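Local structure of uncharacterized protein LPG1670 (Legionella pneumophila subsp. pneumophila, 5T2X) at residues S154-T157 / L158-Q162; F176-T179 / C180-L183; P190-S193 / Y194-A197; A197-A200 / L201-R205. The protein is of unknown function but belongs to the DUF5630 family and folds almost entirely as alpha helices. All blocks are in the same frame, centred on the assembly; numbering follows the deposited sequence.

Contact 1 of 4, residues S154-T157 / L158-Q162; sequences SLLT and LHYAQ
With chi1 at -69°, Tyr160 sets CG beside its own backbone N and anti to its carbonyl carbon, which swings the ring back toward Leu156, one turn earlier. Leu156 takes the same kind of first torsion (-72°), and its CB comes to 4.0 Å from Tyr160 CE2, the one apolar side-chain approach between 154-157 and 158-162. The ring also leans on the backbone: Tyr160 CD2 lies 3.1 Å from Leu156 O, which approaches the ring obliquely. That oxygen is at the same time the acceptor for Tyr160 N at 2.9 Å, with an N-H...O angle of 163°. One carbonyl therefore meets both the amide and the ring of the residue four places on. The bond belongs to an i to i+4 alpha-helical series within helix 153-167: Leu158 N donates to Ser154 O and His159 N to Leu155 O (3.0 Å), while Ala161 N to Thr157 O is weak at 3.4 Å. Beside the second of these bonds, His159 CB lies 3.3 Å from Leu155 O. The hydroxyls of the first turn bond back along the chain, Ser154 OG to Asn151 O and Thr157 OG1 to Tyr153 O, so the polar atom of buried Thr157 is satisfied by a main-chain carbonyl. Helix 132-147 covers Thr157 and Tyr160 through Ala142, Tyr143 and Leu138, whereas Leu158 and Ala161 face Phe176 and Thr179 of helix 169-185.

Contact 2 of 4, residues F176-T179 / C180-L183; sequences FYKT and CLNL
Four successive i to i+4 bonds, Cys180 N to Phe176 O, Leu181 N to Tyr177 O, Asn182 N to Lys178 O and Leu183 N to Thr179 O, make 176-183 regular alpha helix. On this frame Cys180 SG comes to the Phe176 ring, nearest at CE1 (3.5 Å). The sulfur stands 4.2 Å from the ring centroid and 39° off the normal, an oblique sulfur-aromatic contact displaced toward the CD1-CE1 side of the ring. Phe176 reaches it with CG anti to the backbone N (chi1 -168°), while SG lies beside the N of Cys180. A second pair, Tyr177 and Leu181, meets at the far end of the phenol: Leu181 CD1 touches Tyr177 CZ at 3.5 Å and Tyr177 OH at 3.4 Å, again obliquely to the ring. Nearer the solvent, the Lys178 chain bends at chi2 (60°) and passes its CE 3.7 Å from Asn182 OD1, a contact made by the aliphatic part of the lysine. Buried Thr179 directs OG1 back to Leu175 O, which satisfies the hydroxyl within the helix. Helix 169-185 packs here against four others: Phe176 reaches both helix 153-167, which Thr179 also touches, and Ala200 of helix 191-207, which Tyr177, Cys180 and Leu181 meet as well; Tyr177 extends to Ala240 and Thr244 of helix 237-248, and Leu183 touches Tyr143 and Tyr146 of helix 132-147.

Contact 3 of 4, residues P190-S193 / Y194-A197; sequences PSLS and YQEA
The Tyr194 ring meets Pro190 along its CD2-CE2 side: Pro190 CB is 3.8 Å from CE2, and Pro190 O lies 3.1 Å from CD2, placed obliquely to the ring plane. The same oxygen accepts the Tyr194 N-H at 3.1 Å. The other flat group, the Gln195 carboxamide, is held by its oxygen, since Ser191 OG donates to Gln195 OE1 at 2.8 Å. The serine oxygen stands 28° out of the plane of the amide carbonyl, with a C=O...O angle of 138°; the donor comes in off the C=O axis, as is usual for an amide oxygen. Ser191 chi1 of 179° puts OG anti to N, where the extended Gln195 chain brings OE1 to it. At the nitrogen end of that amide, Leu192 CD2 comes to 3.9 Å from Gln195 NE2. In the backbone, Gln195 N bonds to Ser191 O at 2.9 Å, so two hydrogen bonds tie the same two residues together. Tyr194 is buried against Leu181 and Ala184 of helix 169-185, whereas Gln195 rests on Leu254 and Ile258 of helix 252-272. Pro190 occupies the N-cap position: its carbonyl accepts the first i to i+4 bond of helix 191-207, and the serine-glutamine bond spans the opening turn of that helix.

Contact 4 of 4, residues A197-A200 / L201-R205; sequences ALEA and LLIAR
Helix 191-207 is buried along its 197-204 portion, where Leu198 and Leu202 make the apolar side-chain contact between successive turns. Leu198 extends CG anti to its backbone N (chi1 175°), whereas Leu202 CG lies beside its own N (chi1 -64°); the two isobutyl groups thus converge at an angle, with Leu198 CD1 4.0 Å from Leu202 CG. In the backbone, Leu202 N bonds to Leu198 O at 2.8 Å, and Leu202 CG sits 3.2 Å from that oxygen. Glu199 and Ile203 run alongside each other, pointing the same way, and the touch is between Glu199 CG and Ile203 CD1 at 4.0 Å. This is alpha-helical i to i+4 packing: Ile203 N donates to Glu199 O (3.0 Å, 163°) and Ala204 N to Ala200 O. The Glu199 carboxylate, beyond its methylenes, forms a salt bridge through OE2 with Lys265 of helix 252-272, which probably stabilises its ionised form in this buried setting. Leu198 packs on Leu255, and Leu202 on Tyr259 and Ala262, of that helix, while Ala197 touches Cys180 and Ala200 touches Phe176 of helix 169-185.

Overall arrangement
The contacts fall on three helices consecutive in the chain: contact 1 on 153-167, contact 2 on 169-185, contacts 3 and 4 on 191-207, sharing Ala197. Contact 2 touches all the others. Its centre is about 10 Å from that of contact 1, where Leu158 CD1 meets Phe176 CE2 at 3.5 Å, and about 9 Å from that of contact 3, where Leu181 CD2 meets Tyr194 CE1 at 3.6 Å. Toward contact 4, about 11 Å away between centres, Phe176 CD1 meets Ala200 CB at 3.5 Å. Contact 1 stays about 6 Å from contact 3 and 8 Å from contact 4 between nearest atoms, so contact 2 bridges them.

Contact 1 of 4, residues S154-T157 / L158-Q162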
loop_
_atom_site.group_PDB
_atom_site.type_symbol
_atom_site.label_atom_id
_atom_site.label_comp_id
_atom_site.label_asym_id
_atom_site.label_seq_id
_atom_site.Cartn_x
_atom_site.Cartn_y
_atom_site.Cartn_z
ATOM N N SER A 154 -5.316 7.461 -16.989
ATOM C CA SER A 154 -4.041 7.939 -16.468
ATOM C C SER A 154 -4.233 8.667 -15.147
ATOM O O SER A 154 -3.316 8.706 -14.318
ATOM C CB SER A 154 -3.360 8.852 -17.488
ATOM O OG SER A 154 -4.135 10.013 -17.729
ATOM N N LEU A 155 -5.419 9.242 -14.934
ATOM C CA LEU A 155 -5.719 9.892 -13.662
ATOM C C LEU A 155 -5.728 8.883 -12.522
ATOM O O LEU A 155 -5.180 9.146 -11.446
ATOM C CB LEU A 155 -7.065 10.612 -13.748
ATOM C CG LEU A 155 -7.151 12.017 -14.355
ATOM C CD1 LEU A 155 -6.542 12.088 -15.745
ATOM C CD2 LEU A 155 -8.604 12.461 -14.393
ATOM N N LEU A 156 -6.353 7.723 -12.739
ATOM C CA LEU A 156 -6.373 6.687 -11.711
ATOM C C LEU A 156 -4.983 6.109 -11.485
ATOM O O LEU A 156 -4.610 5.811 -10.344
ATOM C CB LEU A 156 -7.351 5.579 -12.095
ATOM C CG LEU A 156 -8.839 5.906 -12.001
ATOM C CD1 LEU A 156 -9.666 4.685 -12.364
ATOM C CD2 LEU A 156 -9.185 6.397 -10.606
ATOM N N THR A 157 -4.209 5.939 -12.559
ATOM C CA THR A 157 -2.866 5.382 -12.435
ATOM C C THR A 157 -2.016 6.212 -11.482
ATOM O O THR A 157 -1.359 5.673 -10.585
ATOM C CB THR A 157 -2.196 5.305 -13.808
ATOM O OG1 THR A 157 -3.095 4.711 -14.753
ATOM C CG2 THR A 157 -0.935 4.468 -13.733
ATOM N N LEU A 158 -2.026 7.534 -11.661
ATOM C CA LEU A 158 -1.230 8.396 -10.798
ATOM C C LEU A 158 -1.851 8.530 -9.414
ATOM O O LEU A 158 -1.128 8.697 -8.427
ATOM C CB LEU A 158 -1.062 9.770 -11.445
ATOM C CG LEU A 158 0.088 10.624 -10.917
ATOM C CD1 LEU A 158 1.410 9.906 -11.129
ATOM C CD2 LEU A 158 0.098 11.979 -11.602
ATOM N N HIS A 159 -3.181 8.453 -9.322
ATOM C CA HIS A 159 -3.837 8.546 -8.021
ATOM C C HIS A 159 -3.468 7.368 -7.128
ATOM O O HIS A 159 -3.215 7.543 -5.930
ATOM C CB HIS A 159 -5.351 8.622 -8.198
ATOM C CG HIS A 159 -6.110 8.512 -6.913
ATOM N ND1 HIS A 159 -6.092 9.500 -5.951
ATOM C CD2 HIS A 159 -6.900 7.527 -6.425
ATOM C CE1 HIS A 159 -6.843 9.130 -4.930
ATOM N NE2 HIS A 159 -7.345 7.936 -5.191
ATOM N N TYR A 160 -3.443 6.157 -7.689
ATOM C CA TYR A 160 -3.097 4.987 -6.891
ATOM C C TYR A 160 -1.650 5.052 -6.422
ATOM O O TYR A 160 -1.340 4.658 -5.292
ATOM C CB TYR A 160 -3.352 3.710 -7.691
ATOM C CG TYR A 160 -4.818 3.430 -7.939
ATOM C CD1 TYR A 160 -5.758 3.601 -6.929
ATOM C CD2 TYR A 160 -5.264 3.002 -9.183
ATOM C CE1 TYR A 160 -7.101 3.348 -7.152
ATOM C CE2 TYR A 160 -6.603 2.749 -9.415
ATOM C CZ TYR A 160 -7.517 2.923 -8.396
ATOM O OH TYR A 160 -8.851 2.671 -8.623
ATOM N N ALA A 161 -0.752 5.554 -7.273
ATOM C CA ALA A 161 0.641 5.708 -6.870
ATOM C C ALA A 161 0.796 6.812 -5.830
ATOM O O ALA A 161 1.637 6.708 -4.930
ATOM C CB ALA A 161 1.512 5.992 -8.093
ATOM N N GLN A 162 -0.005 7.876 -5.938
ATOM C CA GLN A 162 0.055 8.951 -4.953
ATOM C C GLN A 162 -0.418 8.472 -3.587
ATOM O O GLN A 162 0.142 8.862 -2.556
ATOM C CB GLN A 162 -0.779 10.140 -5.427
ATOM C CG GLN A 162 -0.884 11.276 -4.425
ATOM C CD GLN A 162 -1.623 12.478 -4.984
ATOM O OE1 GLN A 162 -1.911 12.545 -6.179
ATOM N NE2 GLN A 162 -1.934 13.436 -4.118
#

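Contact 2 of 4, residues F176-T179 / C180-L183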
loop_
_atom_site.group_PDB
_atom_site.type_symbol
_atom_site.label_atom_id
_atom_site.label_comp_id
_atom_site.label_asym_id
_atom_site.label_seq_id
_atom_site.Cartn_x
_atom_site.Cartn_y
_atom_site.Cartn_z
ATOM N N PHE A 176 5.391 5.886 -7.394
ATOM C CA PHE A 176 5.035 7.144 -8.043
ATOM C C PHE A 176 6.081 7.539 -9.077
ATOM O O PHE A 176 5.741 8.035 -10.157
ATOM C CB PHE A 176 4.876 8.240 -6.990
ATOM C CG PHE A 176 4.244 9.505 -7.509
ATOM C CD1 PHE A 176 5.017 10.502 -8.085
ATOM C CD2 PHE A 176 2.879 9.705 -7.400
ATOM C CE1 PHE A 176 4.435 11.669 -8.553
ATOM C CE2 PHE A 176 2.292 10.870 -7.864
ATOM C CZ PHE A 176 3.071 11.853 -8.443
ATOM N N TYR A 177 7.359 7.323 -8.762
ATOM C CA TYR A 177 8.425 7.639 -9.706
ATOM C C TYR A 177 8.322 6.778 -10.959
ATOM O O TYR A 177 8.402 7.286 -12.084
ATOM C CB TYR A 177 9.786 7.460 -9.024
ATOM C CG TYR A 177 10.883 6.934 -9.924
ATOM C CD1 TYR A 177 11.540 7.769 -10.819
ATOM C CD2 TYR A 177 11.273 5.600 -9.865
ATOM C CE1 TYR A 177 12.546 7.288 -11.640
ATOM C CE2 TYR A 177 12.277 5.112 -10.680
ATOM C CZ TYR A 177 12.910 5.959 -11.563
ATOM O OH TYR A 177 13.909 5.472 -12.374
ATOM N N LYS A 178 8.132 5.468 -10.784
ATOM C CA LYS A 178 8.004 4.583 -11.936
ATOM C C LYS A 178 6.726 4.859 -12.716
ATOM O O LYS A 178 6.708 4.716 -13.944
ATOM C CB LYS A 178 8.049 3.123 -11.483
ATOM C CG LYS A 178 8.173 2.125 -12.623
ATOM C CD LYS A 178 9.446 2.365 -13.422
ATOM C CE LYS A 178 9.560 1.400 -14.591
ATOM N NZ LYS A 178 10.813 1.616 -15.368
ATOM N N THR A 179 5.654 5.256 -12.028
ATOM C CA THR A 179 4.410 5.576 -12.722
ATOM C C THR A 179 4.577 6.803 -13.610
ATOM O O THR A 179 4.049 6.845 -14.727
ATOM C CB THR A 179 3.285 5.787 -11.708
ATOM O OG1 THR A 179 3.101 4.590 -10.941
ATOM C CG2 THR A 179 1.981 6.135 -12.413
ATOM N N CYS A 180 5.323 7.805 -13.137
ATOM C CA CYS A 180 5.569 8.992 -13.950
ATOM C C CYS A 180 6.412 8.659 -15.175
ATOM O O CYS A 180 6.205 9.232 -16.250
ATOM C CB CYS A 180 6.245 10.076 -13.110
ATOM S SG CYS A 180 5.193 10.811 -11.836
ATOM N N LEU A 181 7.373 7.740 -15.033
ATOM C CA LEU A 181 8.158 7.314 -16.188
ATOM C C LEU A 181 7.278 6.635 -17.227
ATOM O O LEU A 181 7.394 6.909 -18.427
ATOM C CB LEU A 181 9.283 6.373 -15.752
ATOM C CG LEU A 181 10.417 6.911 -14.878
ATOM C CD1 LEU A 181 11.496 5.851 -14.731
ATOM C CD2 LEU A 181 10.998 8.192 -15.449
ATOM N N ASN A 182 6.391 5.741 -16.783
ATOM C CA ASN A 182 5.510 5.045 -17.714
ATOM C C ASN A 182 4.527 5.998 -18.382
ATOM O O ASN A 182 4.145 5.781 -19.537
ATOM C CB ASN A 182 4.763 3.929 -16.988
ATOM C CG ASN A 182 5.687 2.828 -16.509
ATOM O OD1 ASN A 182 6.907 2.930 -16.631
ATOM N ND2 ASN A 182 5.108 1.769 -15.954
ATOM N N LEU A 183 4.107 7.053 -17.679
ATOM C CA LEU A 183 3.232 8.041 -18.299
ATOM C C LEU A 183 3.999 8.940 -19.260
ATOM O O LEU A 183 3.436 9.393 -20.264
ATOM C CB LEU A 183 2.532 8.875 -17.224
ATOM C CG LEU A 183 1.469 8.150 -16.393
ATOM C CD1 LEU A 183 0.915 9.057 -15.307
ATOM C CD2 LEU A 183 0.346 7.641 -17.283
#

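Contact 3 of 4, residues P190-S193 / Y194-A197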
loop_
_atom_site.group_PDB
_atom_site.type_symbol
_atom_site.label_atom_id
_atom_site.label_comp_id
_atom_site.label_asym_id
_atom_site.label_seq_id
_atom_site.Cartn_x
_atom_site.Cartn_y
_atom_site.Cartn_z
ATOM N N PRO A 190 6.473 14.994 -22.504
ATOM C CA PRO A 190 6.814 14.225 -21.304
ATOM C C PRO A 190 7.682 14.958 -20.292
ATOM O O PRO A 190 8.103 14.338 -19.313
ATOM C CB PRO A 190 7.576 13.026 -21.891
ATOM C CG PRO A 190 8.243 13.592 -23.100
ATOM C CD PRO A 190 7.256 14.570 -23.678
ATOM N N SER A 191 7.959 16.248 -20.495
ATOM C CA SER A 191 8.865 16.962 -19.598
ATOM C C SER A 191 8.320 17.000 -18.175
ATOM O O SER A 191 9.035 16.688 -17.215
ATOM C CB SER A 191 9.110 18.376 -20.122
ATOM O OG SER A 191 9.967 19.095 -19.253
ATOM N N LEU A 192 7.047 17.372 -18.021
ATOM C CA LEU A 192 6.459 17.474 -16.689
ATOM C C LEU A 192 6.435 16.122 -15.987
ATOM O O LEU A 192 6.630 16.043 -14.768
ATOM C CB LEU A 192 5.047 18.053 -16.779
ATOM C CG LEU A 192 4.933 19.575 -16.864
ATOM C CD1 LEU A 192 3.479 19.992 -17.009
ATOM C CD2 LEU A 192 5.556 20.218 -15.637
ATOM N N SER A 193 6.196 15.045 -16.738
ATOM C CA SER A 193 6.176 13.719 -16.134
ATOM C C SER A 193 7.555 13.328 -15.616
ATOM O O SER A 193 7.674 12.736 -14.537
ATOM C CB SER A 193 5.665 12.693 -17.144
ATOM O OG SER A 193 4.395 13.070 -17.647
ATOM N N TYR A 194 8.611 13.659 -16.364
ATOM C CA TYR A 194 9.961 13.343 -15.909
ATOM C C TYR A 194 10.360 14.207 -14.719
ATOM O O TYR A 194 11.072 13.744 -13.820
ATOM C CB TYR A 194 10.959 13.511 -17.051
ATOM C CG TYR A 194 10.988 12.357 -18.031
ATOM C CD1 TYR A 194 11.447 11.105 -17.644
ATOM C CD2 TYR A 194 10.579 12.526 -19.346
ATOM C CE1 TYR A 194 11.482 10.050 -18.536
ATOM C CE2 TYR A 194 10.613 11.478 -20.247
ATOM C CZ TYR A 194 11.064 10.242 -19.836
ATOM O OH TYR A 194 11.098 9.195 -20.729
ATOM N N GLN A 195 9.915 15.466 -14.696
ATOM C CA GLN A 195 10.218 16.331 -13.560
ATOM C C GLN A 195 9.529 15.838 -12.295
ATOM O O GLN A 195 10.107 15.896 -11.204
ATOM C CB GLN A 195 9.809 17.770 -13.871
ATOM C CG GLN A 195 10.572 18.388 -15.032
ATOM C CD GLN A 195 9.994 19.719 -15.466
ATOM O OE1 GLN A 195 10.142 20.126 -16.618
ATOM N NE2 GLN A 195 9.331 20.405 -14.542
ATOM N N GLU A 196 8.291 15.352 -12.421
ATOM C CA GLU A 196 7.611 14.759 -11.274
ATOM C C GLU A 196 8.238 13.429 -10.879
ATOM O O GLU A 196 8.254 13.081 -9.693
ATOM C CB GLU A 196 6.122 14.579 -11.580
ATOM C CG GLU A 196 5.315 15.866 -11.529
ATOM C CD GLU A 196 5.095 16.362 -10.112
ATOM O OE1 GLU A 196 4.948 15.520 -9.202
ATOM O OE2 GLU A 196 5.073 17.594 -9.906
ATOM N N ALA A 197 8.756 12.675 -11.853
ATOM C CA ALA A 197 9.430 11.420 -11.539
ATOM C C ALA A 197 10.700 11.665 -10.736
ATOM O O ALA A 197 11.003 10.919 -9.796
ATOM C CB ALA A 197 9.751 10.658 -12.824
#

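Contact 4 of 4, residues A197-A200 / L201-R205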
loop_
_atom_site.group_PDB
_atom_site.type_symbol
_atom_site.label_atom_id
_atom_site.label_comp_id
_atom_site.label_asym_id
_atom_site.label_seq_id
_atom_site.Cartn_x
_atom_site.Cartn_y
_atom_site.Cartn_z
ATOM N N ALA A 197 8.756 12.675 -11.853
ATOM C CA ALA A 197 9.430 11.420 -11.539
ATOM C C ALA A 197 10.700 11.665 -10.736
ATOM O O ALA A 197 11.003 10.919 -9.796
ATOM C CB ALA A 197 9.751 10.658 -12.824
ATOM N N LEU A 198 11.455 12.706 -11.092
ATOM C CA LEU A 198 12.697 13.006 -10.385
ATOM C C LEU A 198 12.427 13.372 -8.931
ATOM O O LEU A 198 13.116 12.895 -8.022
ATOM C CB LEU A 198 13.442 14.138 -11.095
ATOM C CG LEU A 198 14.715 14.647 -10.417
ATOM C CD1 LEU A 198 15.746 13.536 -10.305
ATOM C CD2 LEU A 198 15.285 15.840 -11.169
ATOM N N GLU A 199 11.424 14.221 -8.693
ATOM C CA GLU A 199 11.113 14.639 -7.330
ATOM C C GLU A 199 10.742 13.446 -6.459
ATOM O O GLU A 199 11.234 13.305 -5.334
ATOM C CB GLU A 199 9.985 15.670 -7.345
ATOM C CG GLU A 199 9.528 16.112 -5.965
ATOM C CD GLU A 199 8.408 17.131 -6.025
ATOM O OE1 GLU A 199 8.194 17.717 -7.107
ATOM O OE2 GLU A 199 7.739 17.346 -4.993
ATOM N N ALA A 200 9.878 12.565 -6.971
ATOM C CA ALA A 200 9.496 11.379 -6.211
ATOM C C ALA A 200 10.678 10.437 -6.022
ATOM O O ALA A 200 10.792 9.781 -4.981
ATOM C CB ALA A 200 8.341 10.658 -6.905
ATOM N N LEU A 201 11.562 10.354 -7.017
ATOM C CA LEU A 201 12.743 9.506 -6.883
ATOM C C LEU A 201 13.687 10.046 -5.816
ATOM O O LEU A 201 14.252 9.275 -5.031
ATOM C CB LEU A 201 13.458 9.388 -8.228
ATOM C CG LEU A 201 14.744 8.559 -8.260
ATOM C CD1 LEU A 201 14.488 7.144 -7.770
ATOM C CD2 LEU A 201 15.326 8.545 -9.665
ATOM N N LEU A 202 13.868 11.368 -5.769
ATOM C CA LEU A 202 14.727 11.959 -4.748
ATOM C C LEU A 202 14.134 11.783 -3.356
ATOM O O LEU A 202 14.859 11.476 -2.402
ATOM C CB LEU A 202 14.962 13.440 -5.051
ATOM C CG LEU A 202 15.719 13.761 -6.342
ATOM C CD1 LEU A 202 15.820 15.264 -6.553
ATOM C CD2 LEU A 202 17.099 13.129 -6.325
ATOM N N ILE A 203 12.819 11.970 -3.219
ATOM C CA ILE A 203 12.173 11.782 -1.923
ATOM C C ILE A 203 12.317 10.338 -1.462
ATOM O O ILE A 203 12.554 10.069 -0.278
ATOM C CB ILE A 203 10.697 12.214 -1.991
ATOM C CG1 ILE A 203 10.591 13.709 -2.290
ATOM C CG2 ILE A 203 9.982 11.886 -0.688
ATOM C CD1 ILE A 203 9.170 14.189 -2.498
ATOM N N ALA A 204 12.189 9.387 -2.391
ATOM C CA ALA A 204 12.333 7.979 -2.035
ATOM C C ALA A 204 13.721 7.690 -1.477
ATOM O O ALA A 204 13.872 6.876 -0.559
ATOM C CB ALA A 204 12.048 7.099 -3.251
ATOM N N ARG A 205 14.747 8.351 -2.014
ATOM C CA ARG A 205 16.095 8.148 -1.498
ATOM C C ARG A 205 16.264 8.804 -0.133
ATOM O O ARG A 205 16.835 8.203 0.785
ATOM C CB ARG A 205 17.124 8.690 -2.487
ATOM C CG ARG A 205 18.557 8.325 -2.145
ATOM C CD ARG A 205 19.527 8.885 -3.171
ATOM N NE ARG A 205 20.876 8.357 -2.994
ATOM C CZ ARG A 205 21.919 8.702 -3.741
ATOM N NH1 ARG A 205 21.774 9.584 -4.722
ATOM N NH2 ARG A 205 23.110 8.166 -3.507
#